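Local coordinates for VirX1 (Cyanophage Syn10, PDB 6QGM), which iodinates diverse substrates as a viral halogenase, probably flavin-dependent like its relatives in the tryptophan halogenase family, at residues Ala20-Lys25 with Ile180-Val186; Ile32-Pro38 with Val186-Lys192. All blocks are in the same frame, centred on the assembly; numbering follows the deposited sequence.

Contact 1 of 2, residues Ala20-Lys25 with Ile180-Val186; sequences AAALSK and IALPNGV
Ala20, Ala21 and Ser24 turn one flank of helix 14-26 against Ile180, Ala181, Asn184 and Val186, where helix 169-181 ends. Apolar side chains make most of the contact. Their small size lets the backbones close in, the CA atoms of Ala21 and Ala181 lying 4.4 Å apart. Ala20 CB meets both Ala181 CB and Val186 CG1, while Ile180 lays its CG2 branch against the methyl of Ala21, CG2 to CB 3.8 Å. Further along, Val186 CG2 lies against Ser24 CB at 3.6 Å.

A short polar relay borders this apolar patch on the Asn184 side. Asn184 ND2 donates to Ser24 OG over 3.2 Å, nearly straight at 166° and in the plane of its own amide. Ser24 OG in turn donates to Ala21 O, 2.8 Å away, one turn back in its helix. With chi1 at 76° the hydroxyl sits between backbone N and carbonyl carbon, where it can serve both bonds, and Ala21 O also takes Lys25 N.

In residues 180-186 a Schellman motif closes the helix, with Gly185 at positive phi, Val186 N bonding to Ala181 O and Gly185 N to Leu182 O, and the chain turns toward strand 187-198. Lys25 leads away to a salt bridge with Asp61. Ala20 and Ser24 also rest on Leu34 and Ile32 of strand 31-36, and Ala22 and Leu23 pack against helix 360-373.

Contact 2 of 2, residues Ile32-Pro38 with Val186-Lys192; sequences IALIEDP and VKHIQGK
Ala33-Glu36 and Lys187-Gln190 pair in parallel register in the mixed sheet of a Rossmann-type nucleotide-binding fold, strand 31-36 lying between strands 187-198 and 6-10. Leu34 N and Glu36 N donate to Lys187 O and Ile189 O, and Ile189 N returns a bond to Leu34 O. Flanking bonds extend this ladder, Lys187 N to Ile32 O at 2.9 Å and Gly191 N to Glu36 O.

On the face carrying Ala33, Ile35 and Ile189, one low point, at Ala33, lies among bulkier side chains. Ile189 CD1 reaches Ala33 CB at 3.9 Å, and the bent chain of Lys187 passes over the same methyl with CE and NZ. Ile35 and Ile189 run alongside each other with matching direction, CG1 of the first against CB of the second. The CG2 branch of Ile35, set opposite the backbone N by chi1 of -64° for CG1, meets Gly191 O at 3.7 Å. Leu211 of strand 206-211 covers both isoleucines.

The other face begins with Ile32 CG2 against Val186 CG1, 3.9 Å apart; Val186 CG1 also approaches Leu34 CB. Beyond Leu34 the face turns polar, and Glu36 and His188 converge, the carboxylate plane 85° from the ring plane. Trp17 of helix 14-26 adjoins both, its ring edge-to-face with His188 and its NE1 bonded to Glu36 OE1, so each oxygen has a partner, the one at His188 weakly held. Past the strand ends Pro38 CG lies on Gln190 CB at 3.8 Å, and Asp37 OD2 rests beside Lys192 CB, while Asp37 OD1 takes a hydrogen bond from Asn39 N. At the ring edge of His188, NE2 gives Glu36 OE2 a weak hydrogen bond, 2.9 Å long but bent to 135°.

In the fold
Contact 1 is mostly buried and made of helix flank against helix end, whereas contact 2 is partly buried strand pairing, in which the apolar face of Ile32, Val186 and Leu34 gives way to Glu36, His188 and Gln190. They share Val186, which leaves the Schellman turn of one and enters the sheet of the other, and in both cases the helix precedes its strand in the chain. Direct packing links them too: Ala20 CB lies 3.9 Å from Leu34 CD1. Contact 1 depends on small side chains and the bond between Asn184 and Ser24, contact 2 chiefly on its ladder of backbone bonds.

Contact 1 of 2, residues Ala20-Lys25 with Ile180-Val186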
ATOM      1  N   ALA B  20      14.849 -17.097  29.793  1.00 62.28           N
ATOM      2  CA  ALA B  20      16.079 -17.172  30.619  1.00 64.25           C
ATOM      3  C   ALA B  20      17.251 -17.705  29.778  1.00 62.10           C
ATOM      4  O   ALA B  20      18.317 -17.072  29.801  1.00 61.78           O
ATOM      5  CB  ALA B  20      15.845 -18.020  31.849  1.00 64.88           C
ATOM      6  N   ALA B  21      17.056 -18.816  29.060  1.00 60.71           N
ATOM      7  CA  ALA B  21      18.086 -19.492  28.231  1.00 59.57           C
ATOM      8  C   ALA B  21      18.581 -18.540  27.134  1.00 60.36           C
ATOM      9  O   ALA B  21      19.800 -18.291  27.076  1.00 61.62           O
ATOM     10  CB  ALA B  21      17.533 -20.760  27.636  1.00 57.55           C
ATOM     11  N   ALA B  22      17.660 -18.020  26.311  1.00 59.27           N
ATOM     12  CA  ALA B  22      17.935 -17.076  25.196  1.00 59.09           C
ATOM     13  C   ALA B  22      18.740 -15.876  25.700  1.00 59.99           C
ATOM     14  O   ALA B  22      19.814 -15.615  25.146  1.00 60.51           O
ATOM     15  CB  ALA B  22      16.647 -16.626  24.562  1.00 57.97           C
ATOM     16  N   LEU B  23      18.239 -15.184  26.724  1.00 60.32           N
ATOM     17  CA  LEU B  23      18.887 -13.976  27.300  1.00 61.80           C
ATOM     18  C   LEU B  23      20.271 -14.349  27.849  1.00 62.24           C
ATOM     19  O   LEU B  23      21.229 -13.610  27.559  1.00 63.89           O
ATOM     20  CB  LEU B  23      17.981 -13.375  28.381  1.00 63.18           C
ATOM     21  CG  LEU B  23      16.735 -12.641  27.856  1.00 63.99           C
ATOM     22  CD1 LEU B  23      15.954 -11.971  28.986  1.00 64.98           C
ATOM     23  CD2 LEU B  23      17.089 -11.605  26.803  1.00 63.34           C
ATOM     24  N   SER B  24      20.383 -15.454  28.597  1.00 60.78           N
ATOM     25  CA  SER B  24      21.649 -15.883  29.257  1.00 61.48           C
ATOM     26  C   SER B  24      22.737 -16.158  28.199  1.00 62.05           C
ATOM     27  O   SER B  24      23.915 -15.849  28.465  1.00 64.02           O
ATOM     28  CB  SER B  24      21.433 -17.074  30.160  1.00 59.89           C
ATOM     29  OG  SER B  24      21.284 -18.269  29.407  1.00 58.12           O
ATOM     30  N   LYS B  25      22.349 -16.695  27.038  1.00 61.52           N
ATOM     31  CA  LYS B  25      23.273 -17.135  25.961  1.00 62.28           C
ATOM     32  C   LYS B  25      23.532 -15.979  24.984  1.00 63.18           C
ATOM     33  O   LYS B  25      24.717 -15.731  24.698  1.00 66.42           O
ATOM     34  CB  LYS B  25      22.713 -18.372  25.251  1.00 61.73           C
ATOM     35  CG  LYS B  25      23.558 -18.884  24.098  1.00 65.76           C
ATOM     36  CD  LYS B  25      23.542 -20.376  23.927  1.00 68.54           C
ATOM     37  CE  LYS B  25      24.414 -20.846  22.773  1.00 72.04           C
ATOM     38  NZ  LYS B  25      24.008 -20.234  21.481  1.00 72.83           N
ATOM     39  N   ILE B 180      21.358 -24.755  29.741  1.00 63.61           N
ATOM     40  CA  ILE B 180      21.718 -23.402  29.217  1.00 62.56           C
ATOM     41  C   ILE B 180      21.608 -22.356  30.338  1.00 62.87           C
ATOM     42  O   ILE B 180      22.645 -21.719  30.631  1.00 65.79           O
ATOM     43  CB  ILE B 180      20.884 -23.035  27.972  1.00 60.71           C
ATOM     44  CG1 ILE B 180      21.029 -24.107  26.888  1.00 60.69           C
ATOM     45  CG2 ILE B 180      21.249 -21.651  27.460  1.00 59.92           C
ATOM     46  CD1 ILE B 180      20.319 -23.792  25.582  1.00 60.16           C
ATOM     47  N   ALA B 181      20.428 -22.175  30.936  1.00 60.78           N
ATOM     48  CA  ALA B 181      20.120 -21.021  31.815  1.00 61.51           C
ATOM     49  C   ALA B 181      20.991 -21.064  33.079  1.00 61.93           C
ATOM     50  O   ALA B 181      21.760 -20.110  33.301  1.00 60.97           O
ATOM     51  CB  ALA B 181      18.640 -20.982  32.137  1.00 63.15           C
ATOM     52  N   LEU B 182      20.870 -22.113  33.890  1.00 61.71           N
ATOM     53  CA  LEU B 182      21.570 -22.179  35.194  1.00 62.41           C
ATOM     54  C   LEU B 182      23.080 -22.143  34.967  1.00 63.37           C
ATOM     55  O   LEU B 182      23.768 -21.319  35.562  1.00 64.52           O
ATOM     56  CB  LEU B 182      21.131 -23.430  35.965  1.00 62.61           C
ATOM     57  CG  LEU B 182      19.679 -23.451  36.416  1.00 63.05           C
ATOM     58  CD1 LEU B 182      19.431 -24.621  37.357  1.00 64.64           C
ATOM     59  CD2 LEU B 182      19.304 -22.136  37.077  1.00 62.62           C
ATOM     60  N   PRO B 183      23.659 -23.002  34.100  1.00 63.02           N
ATOM     61  CA  PRO B 183      25.089 -22.926  33.812  1.00 63.18           C
ATOM     62  C   PRO B 183      25.571 -21.513  33.450  1.00 62.16           C
ATOM     63  O   PRO B 183      26.641 -21.151  33.892  1.00 64.50           O
ATOM     64  CB  PRO B 183      25.258 -23.893  32.627  1.00 63.68           C
ATOM     65  CG  PRO B 183      24.152 -24.908  32.818  1.00 63.77           C
ATOM     66  CD  PRO B 183      22.998 -24.098  33.369  1.00 63.85           C
ATOM     67  N   ASN B 184      24.773 -20.742  32.703  1.00 61.76           N
ATOM     68  CA  ASN B 184      25.092 -19.343  32.287  1.00 61.59           C
ATOM     69  C   ASN B 184      24.779 -18.338  33.410  1.00 61.69           C
ATOM     70  O   ASN B 184      24.845 -17.134  33.151  1.00 63.23           O
ATOM     71  CB  ASN B 184      24.350 -18.948  31.011  1.00 61.87           C
ATOM     72  CG  ASN B 184      24.838 -19.695  29.790  1.00 63.10           C
ATOM     73  OD1 ASN B 184      25.946 -20.235  29.790  1.00 64.56           O
ATOM     74  ND2 ASN B 184      24.021 -19.724  28.744  1.00 63.24           N
ATOM     75  N   GLY B 185      24.465 -18.809  34.617  1.00 62.20           N
ATOM     76  CA  GLY B 185      24.401 -17.976  35.830  1.00 61.60           C
ATOM     77  C   GLY B 185      23.043 -17.332  36.037  1.00 61.01           C
ATOM     78  O   GLY B 185      22.964 -16.385  36.839  1.00 60.40           O
ATOM     79  N   VAL B 186      21.990 -17.813  35.372  1.00 60.86           N
ATOM     80  CA  VAL B 186      20.604 -17.363  35.692  1.00 61.22           C
ATOM     81  C   VAL B 186      20.342 -17.746  37.151  1.00 62.29           C
ATOM     82  O   VAL B 186      20.532 -18.930  37.492  1.00 62.00           O
ATOM     83  CB  VAL B 186      19.531 -17.948  34.749  1.00 60.22           C
ATOM     84  CG1 VAL B 186      18.126 -17.534  35.163  1.00 59.34           C
ATOM     85  CG2 VAL B 186      19.771 -17.542  33.310  1.00 60.95           C
TER

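Contact 2 of 2, residues Ile32-Pro38 with Val186-Lys192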
ATOM      1  N   ILE B  32      20.607 -11.968  35.127  1.00 72.45           N
ATOM      2  CA  ILE B  32      19.242 -12.547  34.951  1.00 68.56           C
ATOM      3  C   ILE B  32      18.845 -13.327  36.203  1.00 68.77           C
ATOM      4  O   ILE B  32      19.677 -14.121  36.697  1.00 70.70           O
ATOM      5  CB  ILE B  32      19.184 -13.440  33.697  1.00 67.01           C
ATOM      6  CG1 ILE B  32      19.692 -12.698  32.457  1.00 65.52           C
ATOM      7  CG2 ILE B  32      17.775 -13.994  33.499  1.00 68.23           C
ATOM      8  CD1 ILE B  32      20.009 -13.616  31.308  1.00 64.75           C
ATOM      9  N   ALA B  33      17.616 -13.114  36.677  1.00 67.44           N
ATOM     10  CA  ALA B  33      16.967 -13.945  37.717  1.00 69.52           C
ATOM     11  C   ALA B  33      15.629 -14.442  37.173  1.00 69.37           C
ATOM     12  O   ALA B  33      14.989 -13.693  36.383  1.00 70.07           O
ATOM     13  CB  ALA B  33      16.795 -13.155  38.983  1.00 69.28           C
ATOM     14  N   LEU B  34      15.244 -15.674  37.529  1.00 71.48           N
ATOM     15  CA  LEU B  34      13.901 -16.234  37.225  1.00 73.33           C
ATOM     16  C   LEU B  34      13.196 -16.619  38.525  1.00 76.13           C
ATOM     17  O   LEU B  34      13.737 -17.460  39.269  1.00 78.37           O
ATOM     18  CB  LEU B  34      14.013 -17.440  36.292  1.00 72.05           C
ATOM     19  CG  LEU B  34      12.675 -17.919  35.729  1.00 72.89           C
ATOM     20  CD1 LEU B  34      12.817 -18.380  34.298  1.00 72.38           C
ATOM     21  CD2 LEU B  34      12.057 -19.004  36.598  1.00 74.95           C
ATOM     22  N   ILE B  35      12.025 -16.018  38.756  1.00 77.93           N
ATOM     23  CA  ILE B  35      11.161 -16.249  39.948  1.00 79.00           C
ATOM     24  C   ILE B  35      10.087 -17.261  39.551  1.00 80.49           C
ATOM     25  O   ILE B  35       9.319 -16.988  38.598  1.00 79.84           O
ATOM     26  CB  ILE B  35      10.566 -14.917  40.439  1.00 79.45           C
ATOM     27  CG1 ILE B  35      11.661 -13.957  40.916  1.00 79.18           C
ATOM     28  CG2 ILE B  35       9.519 -15.156  41.505  1.00 81.67           C
ATOM     29  CD1 ILE B  35      11.336 -12.506  40.701  1.00 79.16           C
ATOM     30  N   GLU B  36      10.056 -18.387  40.260  1.00 82.27           N
ATOM     31  CA  GLU B  36       9.174 -19.544  39.975  1.00 83.94           C
ATOM     32  C   GLU B  36       8.551 -19.946  41.314  1.00 85.58           C
ATOM     33  O   GLU B  36       9.282 -19.924  42.316  1.00 86.60           O
ATOM     34  CB  GLU B  36      10.022 -20.603  39.268  1.00 84.27           C
ATOM     35  CG  GLU B  36       9.501 -22.024  39.340  1.00 88.22           C
ATOM     36  CD  GLU B  36      10.492 -23.029  38.770  1.00 92.72           C
ATOM     37  OE1 GLU B  36      10.645 -23.062  37.541  1.00 90.52           O
ATOM     38  OE2 GLU B  36      11.131 -23.781  39.558  1.00102.45           O
ATOM     39  N   ASP B  37       7.240 -20.200  41.348  1.00 85.21           N
ATOM     40  CA  ASP B  37       6.484 -20.623  42.559  1.00 85.56           C
ATOM     41  C   ASP B  37       6.573 -22.144  42.657  1.00 86.35           C
ATOM     42  O   ASP B  37       6.021 -22.844  41.810  1.00 86.79           O
ATOM     43  CB  ASP B  37       5.028 -20.166  42.487  1.00 85.30           C
ATOM     44  CG  ASP B  37       4.217 -20.413  43.750  1.00 89.10           C
ATOM     45  OD1 ASP B  37       4.477 -21.440  44.434  1.00 92.01           O
ATOM     46  OD2 ASP B  37       3.327 -19.565  44.039  1.00 88.29           O
ATOM     47  N   PRO B  38       7.276 -22.693  43.667  1.00 88.04           N
ATOM     48  CA  PRO B  38       7.365 -24.144  43.823  1.00 90.28           C
ATOM     49  C   PRO B  38       5.981 -24.829  43.858  1.00 93.12           C
ATOM     50  O   PRO B  38       5.846 -25.898  43.314  1.00 96.92           O
ATOM     51  CB  PRO B  38       8.102 -24.338  45.159  1.00 92.28           C
ATOM     52  CG  PRO B  38       8.824 -23.027  45.421  1.00 91.47           C
ATOM     53  CD  PRO B  38       8.064 -21.955  44.666  1.00 89.08           C
ATOM     54  N   VAL B 186      21.990 -17.813  35.372  1.00 60.86           N
ATOM     55  CA  VAL B 186      20.604 -17.363  35.692  1.00 61.22           C
ATOM     56  C   VAL B 186      20.342 -17.746  37.151  1.00 62.29           C
ATOM     57  O   VAL B 186      20.532 -18.930  37.492  1.00 62.00           O
ATOM     58  CB  VAL B 186      19.531 -17.948  34.749  1.00 60.22           C
ATOM     59  CG1 VAL B 186      18.126 -17.534  35.163  1.00 59.34           C
ATOM     60  CG2 VAL B 186      19.771 -17.542  33.310  1.00 60.95           C
ATOM     61  N   LYS B 187      19.957 -16.762  37.967  1.00 62.96           N
ATOM     62  CA  LYS B 187      19.655 -16.923  39.415  1.00 64.98           C
ATOM     63  C   LYS B 187      18.219 -17.421  39.572  1.00 61.92           C
ATOM     64  O   LYS B 187      17.299 -16.669  39.264  1.00 60.15           O
ATOM     65  CB  LYS B 187      19.878 -15.596  40.131  1.00 68.26           C
ATOM     66  CG  LYS B 187      20.282 -15.719  41.584  1.00 71.07           C
ATOM     67  CD  LYS B 187      20.501 -14.335  42.144  1.00 72.60           C
ATOM     68  CE  LYS B 187      19.204 -13.549  42.249  1.00 74.31           C
ATOM     69  NZ  LYS B 187      19.245 -12.213  41.592  1.00 74.13           N
ATOM     70  N   HIS B 188      18.056 -18.664  39.999  1.00 63.21           N
ATOM     71  CA  HIS B 188      16.754 -19.321  40.272  1.00 64.31           C
ATOM     72  C   HIS B 188      16.266 -18.879  41.646  1.00 63.01           C
ATOM     73  O   HIS B 188      16.966 -19.167  42.606  1.00 62.39           O
ATOM     74  CB  HIS B 188      16.917 -20.837  40.201  1.00 65.08           C
ATOM     75  CG  HIS B 188      15.644 -21.586  40.077  1.00 65.91           C
ATOM     76  ND1 HIS B 188      15.542 -22.902  40.455  1.00 70.34           N
ATOM     77  CD2 HIS B 188      14.424 -21.211  39.656  1.00 67.44           C
ATOM     78  CE1 HIS B 188      14.307 -23.313  40.257  1.00 72.16           C
ATOM     79  NE2 HIS B 188      13.601 -22.293  39.760  1.00 70.30           N
ATOM     80  N   ILE B 189      15.131 -18.182  41.710  1.00 64.19           N
ATOM     81  CA  ILE B 189      14.523 -17.664  42.972  1.00 67.42           C
ATOM     82  C   ILE B 189      13.163 -18.339  43.178  1.00 69.02           C
ATOM     83  O   ILE B 189      12.254 -18.108  42.353  1.00 69.86           O
ATOM     84  CB  ILE B 189      14.408 -16.129  42.940  1.00 65.74           C
ATOM     85  CG1 ILE B 189      15.793 -15.475  42.865  1.00 64.29           C
ATOM     86  CG2 ILE B 189      13.591 -15.625  44.125  1.00 67.44           C
ATOM     87  CD1 ILE B 189      15.744 -13.993  42.629  1.00 64.44           C
ATOM     88  N   GLN B 190      13.052 -19.142  44.242  1.00 71.80           N
ATOM     89  CA  GLN B 190      11.825 -19.889  44.602  1.00 76.81           C
ATOM     90  C   GLN B 190      10.939 -18.952  45.416  1.00 77.76           C
ATOM     91  O   GLN B 190      11.397 -18.476  46.457  1.00 81.27           O
ATOM     92  CB  GLN B 190      12.170 -21.142  45.415  1.00 83.37           C
ATOM     93  CG  GLN B 190      13.159 -22.104  44.757  1.00 85.43           C
ATOM     94  CD  GLN B 190      12.535 -23.045  43.752  1.00 85.61           C
ATOM     95  OE1 GLN B 190      12.203 -22.649  42.635  1.00 85.78           O
ATOM     96  NE2 GLN B 190      12.366 -24.298  44.144  1.00 85.71           N
ATOM     97  N   GLY B 191       9.731 -18.657  44.944  1.00 78.10           N
ATOM     98  CA  GLY B 191       8.847 -17.694  45.614  1.00 76.50           C
ATOM     99  C   GLY B 191       7.615 -17.351  44.803  1.00 74.82           C
ATOM    100  O   GLY B 191       7.607 -17.569  43.588  1.00 72.78           O
ATOM    101  N   LYS B 192       6.587 -16.883  45.505  1.00 75.93           N
ATOM    102  CA  LYS B 192       5.310 -16.368  44.952  1.00 74.69           C
ATOM    103  C   LYS B 192       5.421 -14.842  44.917  1.00 70.87           C
ATOM    104  O   LYS B 192       5.706 -14.255  45.977  1.00 72.95           O
ATOM    105  CB  LYS B 192       4.143 -16.840  45.830  1.00 79.01           C
ATOM    106  CG  LYS B 192       2.781 -16.247  45.486  1.00 80.65           C
ATOM    107  CD  LYS B 192       1.622 -16.961  46.096  1.00 82.94           C
ATOM    108  CE  LYS B 192       0.362 -16.127  46.110  1.00 84.55           C
ATOM    109  NZ  LYS B 192      -0.567 -16.635  47.146  1.00 86.74           N
TER